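Local structure of fructosyl amine: oxygen oxidoreductase (Aspergillus fumigatus, 3DJD) at residues A14-T19 / R365-L370; T234-V239 / C337-N342; S20-L25 / R169-M174. The protein binds FAD and probably oxidises fructosyl amines with molecular oxygen, as a flavoprotein of the MSOX/MTOX family of amine oxidases. All blocks are in the same frame, centred on the assembly; numbering follows the deposited sequence.

Contact 1 of 3, residues A14-T19 / R365-L370. With FAD (flavin-adenine dinucleotide), chain C.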
loop_
_atom_site.group_PDB
_atom_site.type_symbol
_atom_site.label_atom_id
_atom_site.label_comp_id
_atom_site.label_asym_id
_atom_site.label_seq_id
_atom_site.Cartn_x
_atom_site.Cartn_y
_atom_site.Cartn_z
ATOM N N ALA A 14 7.302 9.928 -4.936
ATOM C CA ALA A 14 8.095 8.843 -5.537
ATOM C C ALA A 14 7.795 7.505 -4.832
ATOM O O ALA A 14 8.669 6.631 -4.724
ATOM C CB ALA A 14 9.618 9.182 -5.494
ATOM N N GLY A 15 6.550 7.358 -4.384
ATOM C CA GLY A 15 6.063 6.121 -3.745
ATOM C C GLY A 15 5.666 5.076 -4.780
ATOM O O GLY A 15 6.127 5.122 -5.917
ATOM N N THR A 16 4.760 4.172 -4.401
ATOM C CA THR A 16 4.408 3.037 -5.251
ATOM C C THR A 16 3.901 3.527 -6.603
ATOM O O THR A 16 4.443 3.151 -7.657
ATOM C CB THR A 16 3.313 2.180 -4.607
ATOM O OG1 THR A 16 3.659 1.915 -3.228
ATOM C CG2 THR A 16 3.207 0.853 -5.331
ATOM N N TRP A 17 2.864 4.360 -6.571
ATOM C CA TRP A 17 2.209 4.791 -7.806
ATOM C C TRP A 17 2.955 5.869 -8.589
ATOM O O TRP A 17 2.925 5.851 -9.829
ATOM C CB TRP A 17 0.751 5.155 -7.516
ATOM C CG TRP A 17 -0.080 3.961 -7.229
ATOM C CD1 TRP A 17 0.346 2.675 -6.928
ATOM C CD2 TRP A 17 -1.514 3.911 -7.259
ATOM N NE1 TRP A 17 -0.749 1.861 -6.749
ATOM C CE2 TRP A 17 -1.896 2.589 -6.944
ATOM C CE3 TRP A 17 -2.511 4.878 -7.473
ATOM C CZ2 TRP A 17 -3.248 2.188 -6.886
ATOM C CZ3 TRP A 17 -3.864 4.486 -7.422
ATOM C CH2 TRP A 17 -4.214 3.146 -7.126
ATOM N N GLY A 18 3.629 6.785 -7.874
ATOM C CA GLY A 18 4.468 7.812 -8.534
ATOM C C GLY A 18 5.595 7.132 -9.307
ATOM O O GLY A 18 5.883 7.479 -10.458
ATOM N N THR A 19 6.235 6.152 -8.674
ATOM C CA THR A 19 7.321 5.408 -9.300
ATOM C C THR A 19 6.771 4.577 -10.492
ATOM O O THR A 19 7.377 4.574 -11.549
ATOM C CB THR A 19 8.074 4.518 -8.280
ATOM O OG1 THR A 19 8.809 5.361 -7.379
ATOM C CG2 THR A 19 9.061 3.620 -8.967
ATOM N N ARG A 365 -4.927 -1.142 -1.015
ATOM C CA ARG A 365 -4.751 -2.328 -1.846
ATOM C C ARG A 365 -3.887 -2.092 -3.088
ATOM O O ARG A 365 -3.908 -2.904 -4.010
ATOM C CB ARG A 365 -6.112 -2.982 -2.201
ATOM C CG ARG A 365 -7.011 -2.114 -3.006
ATOM C CD ARG A 365 -8.455 -2.623 -2.966
ATOM N NE ARG A 365 -9.303 -1.835 -3.857
ATOM C CZ ARG A 365 -9.392 -2.040 -5.173
ATOM N NH1 ARG A 365 -8.680 -3.000 -5.758
ATOM N NH2 ARG A 365 -10.178 -1.276 -5.915
ATOM N N GLY A 366 -3.062 -1.035 -3.079
ATOM C CA GLY A 366 -2.410 -0.614 -4.310
ATOM C C GLY A 366 -1.033 -1.183 -4.574
ATOM O O GLY A 366 -0.471 -0.947 -5.651
ATOM N N PHE A 367 -0.459 -1.916 -3.623
ATOM C CA PHE A 367 0.939 -2.297 -3.887
ATOM C C PHE A 367 1.094 -3.310 -5.027
ATOM O O PHE A 367 2.007 -3.188 -5.886
ATOM C CB PHE A 367 1.752 -2.767 -2.683
ATOM C CG PHE A 367 3.189 -2.947 -3.058
ATOM C CD1 PHE A 367 4.038 -1.838 -3.091
ATOM C CD2 PHE A 367 3.638 -4.168 -3.584
ATOM C CE1 PHE A 367 5.366 -1.959 -3.543
ATOM C CE2 PHE A 367 4.965 -4.302 -4.027
ATOM C CZ PHE A 367 5.828 -3.195 -3.989
ATOM N N LYS A 368 0.171 -4.261 -5.082
ATOM C CA LYS A 368 0.255 -5.291 -6.094
ATOM C C LYS A 368 0.211 -4.717 -7.525
ATOM O O LYS A 368 0.606 -5.391 -8.466
ATOM C CB LYS A 368 -0.819 -6.348 -5.853
ATOM C CG LYS A 368 -2.092 -6.159 -6.565
ATOM C CD LYS A 368 -2.836 -7.512 -6.637
ATOM C CE LYS A 368 -4.294 -7.330 -7.030
ATOM N NZ LYS A 368 -5.113 -8.564 -6.773
ATOM N N TYR A 369 -0.315 -3.496 -7.672
ATOM C CA TYR A 369 -0.368 -2.800 -8.974
ATOM C C TYR A 369 0.907 -2.040 -9.373
ATOM O O TYR A 369 0.930 -1.393 -10.426
ATOM C CB TYR A 369 -1.577 -1.847 -8.975
ATOM C CG TYR A 369 -2.866 -2.596 -8.686
ATOM C CD1 TYR A 369 -3.643 -3.105 -9.727
ATOM C CD2 TYR A 369 -3.268 -2.837 -7.376
ATOM C CE1 TYR A 369 -4.821 -3.826 -9.459
ATOM C CE2 TYR A 369 -4.431 -3.543 -7.090
ATOM C CZ TYR A 369 -5.198 -4.036 -8.128
ATOM O OH TYR A 369 -6.342 -4.738 -7.804
ATOM N N LEU A 370 1.955 -2.089 -8.534
ATOM C CA LEU A 370 3.249 -1.476 -8.897
ATOM C C LEU A 370 3.679 -1.745 -10.371
ATOM O O LEU A 370 4.083 -0.814 -11.088
ATOM C CB LEU A 370 4.363 -1.878 -7.922
ATOM C CG LEU A 370 5.766 -1.340 -8.272
ATOM C CD1 LEU A 370 5.834 0.195 -8.290
ATOM C CD2 LEU A 370 6.854 -1.919 -7.302
HETATM P PA FAD C . 2.864 5.668 -1.189
HETATM O O1A FAD C . 3.624 4.524 -1.732
HETATM O O2A FAD C . 2.697 5.789 0.269
HETATM O O5B FAD C . 3.695 6.938 -1.710
HETATM C C5B FAD C . 3.313 8.262 -1.431
HETATM C C4B FAD C . 4.573 9.097 -1.570
HETATM O O4B FAD C . 4.116 10.466 -1.399
HETATM C C3B FAD C . 5.556 8.819 -0.429
HETATM O O3B FAD C . 6.780 8.367 -0.972
HETATM C C2B FAD C . 5.702 10.197 0.256
HETATM O O2B FAD C . 7.070 10.481 0.671
HETATM C C1B FAD C . 5.200 11.152 -0.861
HETATM N N9A FAD C . 4.951 12.503 -0.294
HETATM C C8A FAD C . 4.401 12.809 0.904
HETATM N N7A FAD C . 4.386 14.151 1.045
HETATM C C5A FAD C . 4.963 14.680 -0.050
HETATM C C6A FAD C . 5.246 15.985 -0.468
HETATM N N6A FAD C . 4.985 17.028 0.345
HETATM N N1A FAD C . 5.834 16.166 -1.674
HETATM C C2A FAD C . 6.133 15.132 -2.477
HETATM N N3A FAD C . 5.861 13.880 -2.117
HETATM C C4A FAD C . 5.294 13.637 -0.908
HETATM N N1 FAD C . -1.237 -3.521 -0.965
HETATM C C2 FAD C . -1.163 -4.742 -1.636
HETATM O O2 FAD C . -1.310 -4.780 -2.856
HETATM N N3 FAD C . -0.941 -5.917 -0.898
HETATM C C4 FAD C . -0.819 -5.888 0.502
HETATM O O4 FAD C . -0.609 -6.930 1.136
HETATM C C4X FAD C . -0.881 -4.659 1.163
HETATM N N5 FAD C . -0.756 -4.614 2.558
HETATM C C5X FAD C . -0.597 -3.362 3.187
HETATM C C6 FAD C . -0.239 -3.312 4.527
HETATM C C7 FAD C . -0.045 -2.075 5.135
HETATM C C7M FAD C . 0.346 -2.020 6.618
HETATM C C8 FAD C . -0.243 -0.909 4.395
HETATM C C8M FAD C . -0.048 0.489 4.991
HETATM C C9 FAD C . -0.569 -0.948 3.054
HETATM C C9A FAD C . -0.763 -2.182 2.438
HETATM N N10 FAD C . -1.124 -2.251 1.083
HETATM C C10 FAD C . -1.091 -3.480 0.430
HETATM C "C1'" FAD C . -1.541 -1.061 0.328
HETATM C "C2'" FAD C . -0.366 -0.443 -0.454
HETATM O "O2'" FAD C . 0.796 -0.438 0.367
HETATM C "C3'" FAD C . -0.690 1.014 -0.809
HETATM O "O3'" FAD C . -2.035 1.100 -1.282
HETATM C "C4'" FAD C . 0.251 1.572 -1.890
HETATM O "O4'" FAD C . 1.581 1.306 -1.562
HETATM C "C5'" FAD C . 0.070 3.092 -1.899
HETATM O "O5'" FAD C . 0.820 3.653 -2.960
HETATM P P FAD C . 0.807 5.232 -3.217
HETATM O O1P FAD C . -0.573 5.761 -3.328
HETATM O O2P FAD C . 1.813 5.465 -4.265
HETATM O O3P FAD C . 1.394 5.825 -1.786
#
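The FAD-binding Rossmann turn, where strand 9-12 passes into helix 16-27, meets the 365-370 loop through Thr16 and Trp17. The indole of Trp17 points its N-H at a backbone carbonyl of the loop. Trp17 NE1 lies 3.0 Å from Gly366 O, and the bond is nearly straight, at 167°. The oxygen sits in the ring plane of Trp17, but the donor stands above the carbonyl plane of Gly366. Tyr369 N bonds to the same oxygen from the opposite face, so two donors grip it.

Thr16 splits its two branches between ligand and loop. Thr16 CG2, anti to the backbone N, packs on Phe367 CD1 at 3.6 Å and also touches Leu370 CB. Leu370 CD1 closes on the backbone oxygen of Thr16. OG1, anti to the carbonyl carbon, faces FAD instead. Thr16 OG1 is 2.7 Å from FAD O4' in a hydrogen bond that either hydroxyl could donate, and it also lies near O1A.

Gly15 and Gly18 fit the GxGxxG pattern of Rossmann dinucleotide folds, and Gly15 is the N-cap of the helix. Gly15 CA is 3.2 Å from FAD O5B, too near for a side chain on that side. The first amides of the helix then take the diphosphate. Thr16 N donates to FAD O1A at 174°. Trp17 N donates to FAD O2P at 2.8 Å. The positive end of the helix dipole would probably favour these charges.

The loop binds the other half of the cofactor with three successive amides. Gly366 N donates to ribityl O3'. Phe367 N reaches flavin N1 at 3.2 Å, and Lys368 N reaches flavin O2 at 2.7 Å. These two bonds would probably stabilise negative charge at the N1-C2=O2 end of a reduced flavin.

Contact 2 of 3, residues T234-V239 / C337-N342. With FAD (flavin-adenine dinucleotide), chain C.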
loop_
_atom_site.group_PDB
_atom_site.type_symbol
_atom_site.label_atom_id
_atom_site.label_comp_id
_atom_site.label_asym_id
_atom_site.label_seq_id
_atom_site.Cartn_x
_atom_site.Cartn_y
_atom_site.Cartn_z
ATOM N N THR A 234 -5.739 6.875 6.095
ATOM C CA THR A 234 -6.013 5.865 7.111
ATOM C C THR A 234 -4.751 5.030 7.264
ATOM O O THR A 234 -4.053 4.765 6.277
ATOM C CB THR A 234 -7.252 4.995 6.712
ATOM O OG1 THR A 234 -8.370 5.845 6.391
ATOM C CG2 THR A 234 -7.657 4.041 7.855
ATOM N N ALA A 235 -4.448 4.633 8.499
ATOM C CA ALA A 235 -3.199 3.952 8.802
ATOM C C ALA A 235 -3.426 2.552 9.344
ATOM O O ALA A 235 -4.406 2.287 10.103
ATOM C CB ALA A 235 -2.358 4.764 9.820
ATOM N N TRP A 236 -2.512 1.675 8.953
ATOM C CA TRP A 236 -2.398 0.321 9.492
ATOM C C TRP A 236 -1.030 0.115 10.168
ATOM O O TRP A 236 -0.198 1.028 10.225
ATOM C CB TRP A 236 -2.764 -0.749 8.443
ATOM C CG TRP A 236 -4.245 -0.696 8.147
ATOM C CD1 TRP A 236 -5.257 -1.415 8.779
ATOM C CD2 TRP A 236 -4.891 0.167 7.220
ATOM N NE1 TRP A 236 -6.482 -1.045 8.268
ATOM C CE2 TRP A 236 -6.289 -0.078 7.312
ATOM C CE3 TRP A 236 -4.428 1.135 6.311
ATOM C CZ2 TRP A 236 -7.229 0.608 6.529
ATOM C CZ3 TRP A 236 -5.364 1.821 5.515
ATOM C CH2 TRP A 236 -6.758 1.543 5.628
ATOM N N THR A 237 -0.805 -1.087 10.668
ATOM C CA THR A 237 0.239 -1.333 11.630
ATOM C C THR A 237 0.995 -2.605 11.241
ATOM O O THR A 237 0.405 -3.572 10.737
ATOM C CB THR A 237 -0.386 -1.499 13.059
ATOM O OG1 THR A 237 -1.581 -2.275 12.966
ATOM C CG2 THR A 237 -0.780 -0.128 13.625
ATOM N N LEU A 238 2.297 -2.597 11.456
ATOM C CA LEU A 238 3.104 -3.765 11.131
ATOM C C LEU A 238 4.256 -3.884 12.120
ATOM O O LEU A 238 4.728 -2.872 12.654
ATOM C CB LEU A 238 3.641 -3.660 9.698
ATOM C CG LEU A 238 4.746 -2.639 9.391
ATOM C CD1 LEU A 238 6.155 -3.207 9.537
ATOM C CD2 LEU A 238 4.552 -2.095 7.934
ATOM N N VAL A 239 4.710 -5.112 12.340
ATOM C CA VAL A 239 5.912 -5.371 13.128
ATOM C C VAL A 239 6.797 -6.411 12.453
ATOM O O VAL A 239 6.343 -7.137 11.580
ATOM C CB VAL A 239 5.558 -5.915 14.532
ATOM C CG1 VAL A 239 4.659 -4.929 15.265
ATOM C CG2 VAL A 239 4.920 -7.307 14.428
ATOM N N CYS A 337 -2.314 4.770 3.961
ATOM C CA CYS A 337 -2.838 4.848 2.599
ATOM C C CYS A 337 -4.051 5.774 2.668
ATOM O O CYS A 337 -4.183 6.538 3.653
ATOM C CB CYS A 337 -3.135 3.454 2.027
ATOM S SG CYS A 337 -3.342 3.423 0.222
ATOM N N ALA A 338 -4.903 5.747 1.654
ATOM C CA ALA A 338 -6.099 6.588 1.670
ATOM C C ALA A 338 -7.239 5.899 0.954
ATOM O O ALA A 338 -7.104 5.486 -0.199
ATOM C CB ALA A 338 -5.818 7.967 1.059
ATOM N N ASP A 339 -8.386 5.817 1.636
ATOM C CA ASP A 339 -9.567 5.128 1.099
ATOM C C ASP A 339 -10.527 6.079 0.440
ATOM O O ASP A 339 -10.876 7.119 1.021
ATOM C CB ASP A 339 -10.352 4.442 2.223
ATOM C CG ASP A 339 -9.616 3.227 2.811
ATOM O OD1 ASP A 339 -9.042 2.450 2.026
ATOM O OD2 ASP A 339 -9.647 3.056 4.052
ATOM N N THR A 340 -10.999 5.686 -0.742
ATOM C CA THR A 340 -12.149 6.328 -1.366
ATOM C C THR A 340 -13.422 5.727 -0.731
ATOM O O THR A 340 -13.362 4.724 0.023
ATOM C CB THR A 340 -12.175 6.088 -2.870
ATOM O OG1 THR A 340 -12.149 4.679 -3.100
ATOM C CG2 THR A 340 -10.968 6.760 -3.569
ATOM N N ALA A 341 -14.567 6.349 -1.005
ATOM C CA ALA A 341 -15.828 5.950 -0.361
ATOM C C ALA A 341 -16.293 4.514 -0.656
ATOM O O ALA A 341 -17.124 3.948 0.086
ATOM C CB ALA A 341 -16.932 6.962 -0.695
ATOM N N ASN A 342 -15.770 3.935 -1.740
ATOM C CA ASN A 342 -16.063 2.556 -2.147
ATOM C C ASN A 342 -14.784 1.729 -2.386
ATOM O O ASN A 342 -14.834 0.616 -2.944
ATOM C CB ASN A 342 -16.928 2.558 -3.413
ATOM C CG ASN A 342 -16.282 3.304 -4.577
ATOM O OD1 ASN A 342 -15.153 3.854 -4.482
ATOM N ND2 ASN A 342 -17.017 3.351 -5.696
HETATM P PA FAD C . 2.864 5.668 -1.189
HETATM O O1A FAD C . 3.624 4.524 -1.732
HETATM O O2A FAD C . 2.697 5.789 0.269
HETATM O O5B FAD C . 3.695 6.938 -1.710
HETATM C C5B FAD C . 3.313 8.262 -1.431
HETATM C C4B FAD C . 4.573 9.097 -1.570
HETATM O O4B FAD C . 4.116 10.466 -1.399
HETATM C C3B FAD C . 5.556 8.819 -0.429
HETATM O O3B FAD C . 6.780 8.367 -0.972
HETATM C C2B FAD C . 5.702 10.197 0.256
HETATM O O2B FAD C . 7.070 10.481 0.671
HETATM C C1B FAD C . 5.200 11.152 -0.861
HETATM N N9A FAD C . 4.951 12.503 -0.294
HETATM C C8A FAD C . 4.401 12.809 0.904
HETATM N N7A FAD C . 4.386 14.151 1.045
HETATM C C5A FAD C . 4.963 14.680 -0.050
HETATM C C6A FAD C . 5.246 15.985 -0.468
HETATM N N6A FAD C . 4.985 17.028 0.345
HETATM N N1A FAD C . 5.834 16.166 -1.674
HETATM C C2A FAD C . 6.133 15.132 -2.477
HETATM N N3A FAD C . 5.861 13.880 -2.117
HETATM C C4A FAD C . 5.294 13.637 -0.908
HETATM N N1 FAD C . -1.237 -3.521 -0.965
HETATM C C2 FAD C . -1.163 -4.742 -1.636
HETATM O O2 FAD C . -1.310 -4.780 -2.856
HETATM N N3 FAD C . -0.941 -5.917 -0.898
HETATM C C4 FAD C . -0.819 -5.888 0.502
HETATM O O4 FAD C . -0.609 -6.930 1.136
HETATM C C4X FAD C . -0.881 -4.659 1.163
HETATM N N5 FAD C . -0.756 -4.614 2.558
HETATM C C5X FAD C . -0.597 -3.362 3.187
HETATM C C6 FAD C . -0.239 -3.312 4.527
HETATM C C7 FAD C . -0.045 -2.075 5.135
HETATM C C7M FAD C . 0.346 -2.020 6.618
HETATM C C8 FAD C . -0.243 -0.909 4.395
HETATM C C8M FAD C . -0.048 0.489 4.991
HETATM C C9 FAD C . -0.569 -0.948 3.054
HETATM C C9A FAD C . -0.763 -2.182 2.438
HETATM N N10 FAD C . -1.124 -2.251 1.083
HETATM C C10 FAD C . -1.091 -3.480 0.430
HETATM C "C1'" FAD C . -1.541 -1.061 0.328
HETATM C "C2'" FAD C . -0.366 -0.443 -0.454
HETATM O "O2'" FAD C . 0.796 -0.438 0.367
HETATM C "C3'" FAD C . -0.690 1.014 -0.809
HETATM O "O3'" FAD C . -2.035 1.100 -1.282
HETATM C "C4'" FAD C . 0.251 1.572 -1.890
HETATM O "O4'" FAD C . 1.581 1.306 -1.562
HETATM C "C5'" FAD C . 0.070 3.092 -1.899
HETATM O "O5'" FAD C . 0.820 3.653 -2.960
HETATM P P FAD C . 0.807 5.232 -3.217
HETATM O O1P FAD C . -0.573 5.761 -3.328
HETATM O O2P FAD C . 1.813 5.465 -4.265
HETATM O O3P FAD C . 1.394 5.825 -1.786
#
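Thr234 pairs with Cys337 through two backbone hydrogen bonds. Thr234 N donates to Cys337 O at 2.9 Å, and Cys337 N returns a bond of the same length to Thr234 O. They form an antiparallel hydrogen-bonded pair, with both side chains on one face of the sheet. The Thr234 side chain comes at about a right angle to that of Asp339. Thr234 OG1 is 3.9 Å from Asp339 OD2, too far for a bond, and it is hydrogen-bonded to Arg232 O instead.

The bridge belongs to the large mixed sheet beside the flavin, where strand 232-242 runs antiparallel to strand 331-339. The short segments are far from strictly antiparallel, with 127° between their directions. Past this bridge, the backbones of Trp236 and Leu238 bond to Cys335 and Arg333, earlier on the partner strand.

Trp236 is the second side chain to cross over. With CG anti to its carbonyl carbon, the indole reaches back toward Cys337 and Asp339. Trp236 CZ3 is in loose apolar contact with Cys337 CB, at 4.4 Å. The ring edge at Trp236 CH2 faces Asp339 OD2, 3.6 Å away and in the ring plane, while the carboxylate plane is turned 68° from the ring. The positive rim of the indole would probably suit this oxygen, which also forms salt bridges with Arg411 and Arg232. Elsewhere on the indole, NE1 bonds to His281 O, and the ring stacks on that of His281.

Both strands touch the cofactor. Trp236 CB packs on the flavin methyl C7M at 3.8 Å. Cys337, a residue of the FAD site, carries SG anti to its backbone N (chi1 -164°), which brings Cys337 SG to 3.1 Å from ribityl O3'. Ala338 N also makes a weak bond to this sulfur.

Contact 3 of 3, residues S20-L25 / R169-M174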
loop_
_atom_site.group_PDB
_atom_site.type_symbol
_atom_site.label_atom_id
_atom_site.label_comp_id
_atom_site.label_asym_id
_atom_site.label_seq_id
_atom_site.Cartn_x
_atom_site.Cartn_y
_atom_site.Cartn_z
ATOM N N SER A 20 5.632 3.898 -10.320
ATOM C CA SER A 20 5.038 3.142 -11.451
ATOM C C SER A 20 4.796 4.094 -12.642
ATOM O O SER A 20 5.106 3.778 -13.815
ATOM C CB SER A 20 3.721 2.470 -11.021
ATOM O OG SER A 20 3.299 1.559 -12.036
ATOM N N THR A 21 4.263 5.274 -12.334
ATOM C CA THR A 21 4.003 6.310 -13.352
ATOM C C THR A 21 5.298 6.770 -14.053
ATOM O O THR A 21 5.372 6.838 -15.273
ATOM C CB THR A 21 3.215 7.504 -12.740
ATOM O OG1 THR A 21 1.987 6.989 -12.187
ATOM C CG2 THR A 21 2.837 8.521 -13.833
ATOM N N ALA A 22 6.318 7.074 -13.257
ATOM C CA ALA A 22 7.627 7.456 -13.804
ATOM C C ALA A 22 8.162 6.380 -14.743
ATOM O O ALA A 22 8.624 6.703 -15.872
ATOM C CB ALA A 22 8.603 7.709 -12.674
ATOM N N LEU A 23 8.117 5.128 -14.278
ATOM C CA LEU A 23 8.602 3.993 -15.055
ATOM C C LEU A 23 7.885 3.886 -16.409
ATOM O O LEU A 23 8.541 3.748 -17.466
ATOM C CB LEU A 23 8.439 2.679 -14.266
ATOM C CG LEU A 23 8.893 1.409 -14.995
ATOM C CD1 LEU A 23 10.412 1.450 -15.292
ATOM C CD2 LEU A 23 8.491 0.176 -14.191
ATOM N N HIS A 24 6.559 3.970 -16.372
ATOM C CA HIS A 24 5.760 3.786 -17.590
ATOM C C HIS A 24 5.818 4.989 -18.547
ATOM O O HIS A 24 5.843 4.792 -19.763
ATOM C CB HIS A 24 4.347 3.338 -17.238
ATOM C CG HIS A 24 4.286 1.916 -16.815
ATOM N ND1 HIS A 24 4.405 0.869 -17.713
ATOM C CD2 HIS A 24 4.187 1.355 -15.586
ATOM C CE1 HIS A 24 4.368 -0.274 -17.049
ATOM N NE2 HIS A 24 4.217 -0.009 -15.763
ATOM N N LEU A 25 5.911 6.213 -18.007
ATOM C CA LEU A 25 6.204 7.383 -18.840
ATOM C C LEU A 25 7.511 7.146 -19.606
ATOM O O LEU A 25 7.576 7.360 -20.830
ATOM C CB LEU A 25 6.312 8.654 -17.971
ATOM C CG LEU A 25 4.976 9.250 -17.521
ATOM C CD1 LEU A 25 5.247 10.392 -16.479
ATOM C CD2 LEU A 25 4.138 9.785 -18.736
ATOM N N ARG A 169 14.955 2.942 -9.944
ATOM C CA ARG A 169 16.272 2.954 -10.596
ATOM C C ARG A 169 16.165 2.735 -12.113
ATOM O O ARG A 169 16.901 3.361 -12.865
ATOM C CB ARG A 169 17.246 1.971 -9.920
ATOM C CG ARG A 169 17.549 2.376 -8.465
ATOM C CD ARG A 169 18.544 1.420 -7.805
ATOM N NE ARG A 169 19.831 1.450 -8.517
ATOM C CZ ARG A 169 20.331 0.415 -9.190
ATOM N NH1 ARG A 169 19.673 -0.746 -9.219
ATOM N NH2 ARG A 169 21.495 0.544 -9.827
ATOM N N GLU A 170 15.232 1.889 -12.560
ATOM C CA GLU A 170 15.027 1.689 -13.981
ATOM C C GLU A 170 14.459 2.960 -14.629
ATOM O O GLU A 170 14.925 3.364 -15.709
ATOM C CB GLU A 170 14.094 0.486 -14.200
ATOM C CG GLU A 170 13.740 0.186 -15.647
ATOM C CD GLU A 170 14.882 -0.397 -16.469
ATOM O OE1 GLU A 170 16.015 -0.563 -15.965
ATOM O OE2 GLU A 170 14.625 -0.695 -17.655
ATOM N N ALA A 171 13.463 3.593 -13.984
ATOM C CA ALA A 171 12.971 4.908 -14.464
ATOM C C ALA A 171 14.132 5.920 -14.594
ATOM O O ALA A 171 14.295 6.600 -15.622
ATOM C CB ALA A 171 11.870 5.458 -13.536
ATOM N N GLN A 172 14.979 5.978 -13.570
ATOM C CA GLN A 172 16.126 6.894 -13.585
ATOM C C GLN A 172 17.097 6.611 -14.750
ATOM O O GLN A 172 17.535 7.545 -15.451
ATOM C CB GLN A 172 16.846 6.791 -12.244
ATOM C CG GLN A 172 17.982 7.769 -12.056
ATOM C CD GLN A 172 18.496 7.676 -10.647
ATOM O OE1 GLN A 172 18.997 6.624 -10.227
ATOM N NE2 GLN A 172 18.355 8.759 -9.892
ATOM N N ARG A 173 17.405 5.330 -14.949
ATOM C CA ARG A 173 18.284 4.846 -16.032
ATOM C C ARG A 173 17.777 5.331 -17.381
ATOM O O ARG A 173 18.565 5.638 -18.289
ATOM C CB ARG A 173 18.203 3.320 -16.026
ATOM C CG ARG A 173 19.320 2.574 -16.630
ATOM C CD ARG A 173 19.202 1.136 -16.137
ATOM N NE ARG A 173 19.648 1.044 -14.749
ATOM C CZ ARG A 173 18.996 0.472 -13.731
ATOM N NH1 ARG A 173 17.813 -0.142 -13.882
ATOM N NH2 ARG A 173 19.579 0.487 -12.536
HETATM N N MSE A 174 16.458 5.372 -17.507
HETATM C CA MSE A 174 15.784 5.802 -18.741
HETATM C C MSE A 174 15.504 7.306 -18.813
HETATM O O MSE A 174 14.753 7.760 -19.704
HETATM C CB MSE A 174 14.490 5.010 -18.961
HETATM C CG MSE A 174 14.729 3.524 -19.106
HETATM SE SE MSE A 174 13.035 2.632 -19.485
HETATM C CE MSE A 174 12.146 2.899 -17.790
#
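Leu23 carries CG anti to its backbone N (chi1 179°), and this sends CD1 across to Glu170 on the second helix and Met174 just past its end. Met174, present as selenomethionine, runs extended through chi2 and then bends at chi3 (-68°). The bend turns its methyl CE toward Leu23. Met174 CE and Leu23 CD1 meet at 3.4 Å, tighter than usual for two carbons. Met174 CE also lies 3.7 Å from Leu23 O.

The aliphatic part of Glu170 meets Leu23 CD1 as well, with Glu170 CG 3.6 Å from it. The carboxylate turns to its own helix, where Glu170 OE1 forms a salt bridge with Arg173 NH1 at 2.8 Å. Glu170 OE1 lies in the guanidinium plane of Arg173.

Here the dinucleotide-binding helix 16-27 packs against helix 160-173 on one side of the Rossmann sheet. The short segments run in roughly the same direction, 35° apart, with axes 8.5 Å from each other. The small side chain of Ala171 permits this close approach. Ala171 CB rests 3.8 Å from Leu23 N and 4.1 Å from Ala22 CB.

Met174 is the first residue to leave helical geometry after helix 160-173, and it reaches on to Ala26 and Arg27. Leu86 and Phe87 pack on Leu23 from a loop, while Ile11 of strand 9-12 touches Ala22.

Overall arrangement
Contacts 1 and 2 are core and both touch FAD. The centre of contact 3 is about 19 Å from that of the chain. Its touching residues are buried or partly exposed, though helix 160-173 has exposed residues on it. Helix 16-27 serves contacts 1 and 3: its N-terminal end faces the cofactor and its later turns face helix 160-173. Contacts 1 and 3 touch where Leu370 O and Ser20 OG form a probable hydrogen bond. Contact 2 belongs to the other large sheet. Contact 1 joins its segments by one indole N-H and the packing of Thr16, while its backbone amides bind FAD. Contact 2 relies on strand pairing and a buried carboxylate, contact 3 on apolar packing between helices.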